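Local coordinates for VgrG protein (Vibrio cholerae, PDB 4DTH) that carries an actin cross-linking toxin domain that binds ATP and magnesium and probably uses them to join G-actin monomers covalently, at residues A175-S187 with E191-K203. Residues are numbered along the deposited sequence; the frame is centred on the assembly and turned at random.
Sequences ATVGVAAKGFGTS and ELRLLESAPWYQK. With ATP (adenosine-5'-triphosphate), chain B.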
loop_
_atom_site.group_PDB
_atom_site.type_symbol
_atom_site.label_atom_id
_atom_site.label_comp_id
_atom_site.label_asym_id
_atom_site.label_seq_id
_atom_site.Cartn_x
_atom_site.Cartn_y
_atom_site.Cartn_z
ATOM N N ALA A 175 -1.043 -4.381 -5.813
ATOM C CA ALA A 175 -2.421 -4.548 -5.401
ATOM C C ALA A 175 -2.423 -4.632 -3.885
ATOM O O ALA A 175 -1.490 -5.188 -3.293
ATOM C CB ALA A 175 -3.009 -5.819 -5.994
ATOM N N THR A 176 -3.460 -4.059 -3.257
ATOM C CA THR A 176 -3.654 -4.087 -1.813
ATOM C C THR A 176 -4.985 -4.752 -1.532
ATOM O O THR A 176 -6.003 -4.335 -2.083
ATOM C CB THR A 176 -3.481 -2.690 -1.195
ATOM O OG1 THR A 176 -2.133 -2.260 -1.421
ATOM C CG2 THR A 176 -3.776 -2.663 0.306
ATOM N N VAL A 177 -4.973 -5.793 -0.690
ATOM C CA VAL A 177 -6.161 -6.560 -0.322
ATOM C C VAL A 177 -6.477 -6.295 1.146
ATOM O O VAL A 177 -5.583 -6.365 1.989
ATOM C CB VAL A 177 -5.964 -8.080 -0.620
ATOM C CG1 VAL A 177 -7.065 -8.946 0.007
ATOM C CG2 VAL A 177 -5.855 -8.342 -2.122
ATOM N N GLY A 178 -7.747 -6.018 1.432
ATOM C CA GLY A 178 -8.224 -5.827 2.794
ATOM C C GLY A 178 -9.159 -6.949 3.180
ATOM O O GLY A 178 -10.060 -7.280 2.408
ATOM N N VAL A 179 -8.936 -7.575 4.350
ATOM C CA VAL A 179 -9.784 -8.670 4.868
ATOM C C VAL A 179 -10.148 -8.415 6.326
ATOM O O VAL A 179 -9.420 -7.684 7.004
ATOM C CB VAL A 179 -9.121 -10.077 4.712
ATOM C CG1 VAL A 179 -8.948 -10.459 3.247
ATOM C CG2 VAL A 179 -7.793 -10.174 5.476
ATOM N N ALA A 180 -11.222 -9.069 6.838
ATOM C CA ALA A 180 -11.579 -8.986 8.258
ATOM C C ALA A 180 -10.393 -9.583 9.037
ATOM O O ALA A 180 -9.879 -10.642 8.650
ATOM C CB ALA A 180 -12.837 -9.805 8.538
ATOM N N ALA A 181 -9.915 -8.867 10.076
ATOM C CA ALA A 181 -8.778 -9.308 10.890
ATOM C C ALA A 181 -9.050 -10.673 11.535
ATOM O O ALA A 181 -8.151 -11.514 11.569
ATOM C CB ALA A 181 -8.445 -8.274 11.954
ATOM N N LYS A 182 -10.316 -10.925 11.932
ATOM C CA LYS A 182 -10.732 -12.195 12.529
ATOM C C LYS A 182 -10.647 -13.385 11.552
ATOM O O LYS A 182 -10.718 -14.539 11.979
ATOM C CB LYS A 182 -12.126 -12.075 13.167
ATOM C CG LYS A 182 -13.265 -11.922 12.168
ATOM C CD LYS A 182 -14.614 -11.964 12.858
ATOM C CE LYS A 182 -15.711 -11.992 11.834
ATOM N NZ LYS A 182 -17.048 -11.745 12.428
ATOM N N GLY A 183 -10.495 -13.096 10.264
ATOM C CA GLY A 183 -10.413 -14.137 9.245
ATOM C C GLY A 183 -9.020 -14.670 8.986
ATOM O O GLY A 183 -8.878 -15.774 8.454
ATOM N N PHE A 184 -7.979 -13.884 9.319
ATOM C CA PHE A 184 -6.594 -14.287 9.055
ATOM C C PHE A 184 -6.187 -15.510 9.879
ATOM O O PHE A 184 -6.046 -15.422 11.096
ATOM C CB PHE A 184 -5.612 -13.126 9.253
ATOM C CG PHE A 184 -4.376 -13.253 8.393
ATOM C CD1 PHE A 184 -3.423 -14.232 8.653
ATOM C CD2 PHE A 184 -4.150 -12.374 7.337
ATOM C CE1 PHE A 184 -2.285 -14.355 7.851
ATOM C CE2 PHE A 184 -3.015 -12.501 6.536
ATOM C CZ PHE A 184 -2.086 -13.482 6.801
ATOM N N GLY A 185 -5.991 -16.620 9.176
ATOM C CA GLY A 185 -5.651 -17.915 9.756
ATOM C C GLY A 185 -6.781 -18.920 9.628
ATOM O O GLY A 185 -6.572 -20.113 9.858
ATOM N N THR A 186 -7.997 -18.450 9.249
ATOM C CA THR A 186 -9.163 -19.341 9.101
ATOM C C THR A 186 -9.194 -20.069 7.752
ATOM O O THR A 186 -9.936 -21.046 7.616
ATOM C CB THR A 186 -10.494 -18.616 9.381
ATOM O OG1 THR A 186 -10.750 -17.676 8.333
ATOM C CG2 THR A 186 -10.542 -17.950 10.758
ATOM N N SER A 187 -8.432 -19.574 6.736
ATOM C CA SER A 187 -8.355 -20.143 5.375
ATOM C C SER A 187 -9.755 -20.279 4.715
ATOM O O SER A 187 -9.930 -21.092 3.804
ATOM C CB SER A 187 -7.665 -21.513 5.395
ATOM O OG SER A 187 -6.618 -21.627 6.346
ATOM N N GLU A 191 -9.109 -15.409 -0.953
ATOM C CA GLU A 191 -8.264 -14.232 -0.627
ATOM C C GLU A 191 -7.474 -14.539 0.640
ATOM O O GLU A 191 -6.284 -14.226 0.713
ATOM C CB GLU A 191 -9.069 -12.942 -0.333
ATOM C CG GLU A 191 -10.257 -12.647 -1.207
ATOM C CD GLU A 191 -11.509 -13.353 -0.764
ATOM O OE1 GLU A 191 -12.238 -12.825 0.106
ATOM O OE2 GLU A 191 -11.731 -14.474 -1.264
ATOM N N LEU A 192 -8.156 -15.117 1.652
ATOM C CA LEU A 192 -7.520 -15.457 2.929
ATOM C C LEU A 192 -6.422 -16.486 2.745
ATOM O O LEU A 192 -5.344 -16.319 3.305
ATOM C CB LEU A 192 -8.548 -15.923 3.972
ATOM C CG LEU A 192 -9.358 -14.811 4.646
ATOM C CD1 LEU A 192 -10.528 -15.392 5.421
ATOM C CD2 LEU A 192 -8.477 -13.941 5.568
ATOM N N ARG A 193 -6.669 -17.504 1.902
ATOM C CA ARG A 193 -5.690 -18.556 1.611
ATOM C C ARG A 193 -4.481 -17.993 0.868
ATOM O O ARG A 193 -3.350 -18.387 1.162
ATOM C CB ARG A 193 -6.340 -19.716 0.848
ATOM C CG ARG A 193 -7.376 -20.430 1.704
ATOM C CD ARG A 193 -7.822 -21.750 1.119
ATOM N NE ARG A 193 -8.639 -21.581 -0.088
ATOM C CZ ARG A 193 -9.954 -21.407 -0.099
ATOM N NH1 ARG A 193 -10.635 -21.363 1.038
ATOM N NH2 ARG A 193 -10.601 -21.270 -1.249
ATOM N N LEU A 194 -4.722 -17.021 -0.055
ATOM C CA LEU A 194 -3.650 -16.350 -0.783
ATOM C C LEU A 194 -2.759 -15.573 0.222
ATOM O O LEU A 194 -1.532 -15.661 0.157
ATOM C CB LEU A 194 -4.241 -15.395 -1.846
ATOM C CG LEU A 194 -3.243 -14.608 -2.688
ATOM C CD1 LEU A 194 -2.402 -15.535 -3.569
ATOM C CD2 LEU A 194 -3.959 -13.568 -3.545
ATOM N N LEU A 195 -3.390 -14.843 1.166
ATOM C CA LEU A 195 -2.663 -14.066 2.183
ATOM C C LEU A 195 -1.897 -14.962 3.143
ATOM O O LEU A 195 -0.764 -14.641 3.508
ATOM C CB LEU A 195 -3.616 -13.154 2.965
ATOM C CG LEU A 195 -4.238 -11.995 2.177
ATOM C CD1 LEU A 195 -5.321 -11.360 2.973
ATOM C CD2 LEU A 195 -3.186 -10.965 1.753
ATOM N N GLU A 196 -2.504 -16.087 3.534
ATOM C CA GLU A 196 -1.880 -17.054 4.438
ATOM C C GLU A 196 -0.686 -17.769 3.804
ATOM O O GLU A 196 0.149 -18.331 4.523
ATOM C CB GLU A 196 -2.909 -18.055 4.956
ATOM C CG GLU A 196 -3.878 -17.458 5.962
ATOM C CD GLU A 196 -5.140 -18.279 6.129
ATOM O OE1 GLU A 196 -5.114 -19.485 5.797
ATOM O OE2 GLU A 196 -6.153 -17.717 6.597
ATOM N N SER A 197 -0.585 -17.719 2.464
ATOM C CA SER A 197 0.544 -18.306 1.739
ATOM C C SER A 197 1.799 -17.421 1.812
ATOM O O SER A 197 2.860 -17.852 1.350
ATOM C CB SER A 197 0.167 -18.627 0.295
ATOM O OG SER A 197 0.164 -17.460 -0.512
ATOM N N ALA A 198 1.698 -16.201 2.409
ATOM C CA ALA A 198 2.852 -15.301 2.570
ATOM C C ALA A 198 3.974 -16.093 3.266
ATOM O O ALA A 198 3.685 -16.837 4.210
ATOM C CB ALA A 198 2.473 -14.085 3.401
ATOM N N PRO A 199 5.225 -16.037 2.753
ATOM C CA PRO A 199 6.303 -16.863 3.348
ATOM C C PRO A 199 6.552 -16.610 4.829
ATOM O O PRO A 199 6.904 -17.537 5.562
ATOM C CB PRO A 199 7.535 -16.513 2.510
ATOM C CG PRO A 199 7.010 -15.920 1.262
ATOM C CD PRO A 199 5.717 -15.249 1.606
ATOM N N TRP A 200 6.336 -15.359 5.273
ATOM C CA TRP A 200 6.530 -14.972 6.670
ATOM C C TRP A 200 5.465 -15.519 7.608
ATOM O O TRP A 200 5.706 -15.575 8.810
ATOM C CB TRP A 200 6.641 -13.447 6.807
ATOM C CG TRP A 200 5.485 -12.679 6.233
ATOM C CD1 TRP A 200 5.430 -12.075 5.012
ATOM C CD2 TRP A 200 4.226 -12.418 6.870
ATOM N NE1 TRP A 200 4.213 -11.458 4.843
ATOM C CE2 TRP A 200 3.449 -11.659 5.965
ATOM C CE3 TRP A 200 3.673 -12.753 8.121
ATOM C CZ2 TRP A 200 2.145 -11.239 6.266
ATOM C CZ3 TRP A 200 2.383 -12.338 8.415
ATOM C CH2 TRP A 200 1.631 -11.594 7.494
ATOM N N TYR A 201 4.272 -15.866 7.084
ATOM C CA TYR A 201 3.201 -16.377 7.936
ATOM C C TYR A 201 3.432 -17.829 8.314
ATOM O O TYR A 201 3.530 -18.690 7.435
ATOM C CB TYR A 201 1.811 -16.181 7.309
ATOM C CG TYR A 201 0.689 -16.678 8.197
ATOM C CD1 TYR A 201 0.415 -16.066 9.420
ATOM C CD2 TYR A 201 -0.085 -17.772 7.827
ATOM C CE1 TYR A 201 -0.616 -16.524 10.242
ATOM C CE2 TYR A 201 -1.128 -18.227 8.633
ATOM C CZ TYR A 201 -1.388 -17.601 9.840
ATOM O OH TYR A 201 -2.395 -18.073 10.643
ATOM N N GLN A 202 3.505 -18.096 9.623
ATOM C CA GLN A 202 3.762 -19.441 10.144
ATOM C C GLN A 202 2.508 -20.046 10.739
ATOM O O GLN A 202 2.219 -19.874 11.927
ATOM C CB GLN A 202 4.930 -19.420 11.139
ATOM C CG GLN A 202 6.188 -18.797 10.544
ATOM C CD GLN A 202 7.372 -18.961 11.456
ATOM O OE1 GLN A 202 7.689 -20.066 11.896
ATOM N NE2 GLN A 202 8.077 -17.873 11.721
ATOM N N LYS A 203 1.739 -20.741 9.897
ATOM C CA LYS A 203 0.493 -21.351 10.333
ATOM C C LYS A 203 0.639 -22.352 11.498
ATOM O O LYS A 203 -0.300 -22.500 12.284
ATOM C CB LYS A 203 -0.251 -21.947 9.151
ATOM C CG LYS A 203 -1.663 -22.347 9.499
ATOM C CD LYS A 203 -2.660 -21.779 8.503
ATOM C CE LYS A 203 -3.950 -22.560 8.535
ATOM N NZ LYS A 203 -3.779 -23.989 8.173
HETATM P PG ATP B . 3.092 3.382 1.444
HETATM O O1G ATP B . 3.273 1.948 1.061
HETATM O O2G ATP B . 3.009 3.536 2.937
HETATM O O3G ATP B . 4.209 4.250 0.938
HETATM P PB ATP B . 0.879 5.098 0.766
HETATM O O1B ATP B . 0.824 5.696 2.116
HETATM O O2B ATP B . 1.494 6.103 -0.178
HETATM O O3B ATP B . 1.710 3.861 0.791
HETATM P PA ATP B . -1.767 4.115 0.961
HETATM O O1A ATP B . -1.409 3.832 2.367
HETATM O O2A ATP B . -2.920 5.124 0.970
HETATM O O3A ATP B . -0.596 4.719 0.267
HETATM O "O5'" ATP B . -2.196 2.740 0.253
HETATM C "C5'" ATP B . -2.826 2.864 -1.033
HETATM C "C4'" ATP B . -3.326 1.542 -1.555
HETATM O "O4'" ATP B . -4.227 0.932 -0.587
HETATM C "C3'" ATP B . -4.140 1.663 -2.844
HETATM O "O3'" ATP B . -3.958 0.545 -3.711
HETATM C "C2'" ATP B . -5.563 1.739 -2.309
HETATM O "O2'" ATP B . -6.561 1.475 -3.282
HETATM C "C1'" ATP B . -5.473 0.685 -1.224
HETATM N N9 ATP B . -6.544 0.684 -0.224
HETATM C C8 ATP B . -6.903 1.711 0.605
HETATM N N7 ATP B . -7.897 1.413 1.408
HETATM C C5 ATP B . -8.214 0.102 1.082
HETATM C C6 ATP B . -9.170 -0.806 1.579
HETATM N N6 ATP B . -10.033 -0.520 2.562
HETATM N N1 ATP B . -9.199 -2.045 1.037
HETATM C C2 ATP B . -8.332 -2.350 0.068
HETATM N N3 ATP B . -7.390 -1.586 -0.478
HETATM C C4 ATP B . -7.379 -0.357 0.070
HETATM O O HOH W 1 -3.577 -16.131 12.039
#
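Phe184 points the edge of its ring into the face of Tyr201, a T-shaped pair with planes at 78° and Phe184 CE1 over the centre of the tyrosine ring. Phe184 CG lies anti to the backbone N (chi1 -152°), which turns the ring back toward 191-203, where Phe184 CE2 packs 3.7 Å from Leu195 CB. On the strand, Val179 and Leu195 meet tip to tip, CG2 to CD1 at 3.7 Å; past the strand, Leu192 CD2 lies 3.4 Å from Gly183 O. Phe350 and Tyr230 also meet the buried Phe184 ring.

The polar side is the Glu196 carboxylate. Its OE2 takes Ser187 N on the syn lone pair (2.9 Å) and Gly185 N from above the plane (2.8 Å), while OE1 accepts from Ser187 OG at 2.7 Å; three bonds thus fix the carboxylate's rotation. Toward solvent the packing thins: exposed Arg193 bends at chi3 to bring NH1 to Ser187 O (2.9 Å), and Lys203 lays its CE near Ser187 OG and Gly185 O. The arrangement is a type II beta turn, Gly183 to Thr186, linking strand 173-180 to helix 190-196 and tied to it by a carboxylate; the strand's other face, at Thr176 and Gly178, lines the ATP pocket.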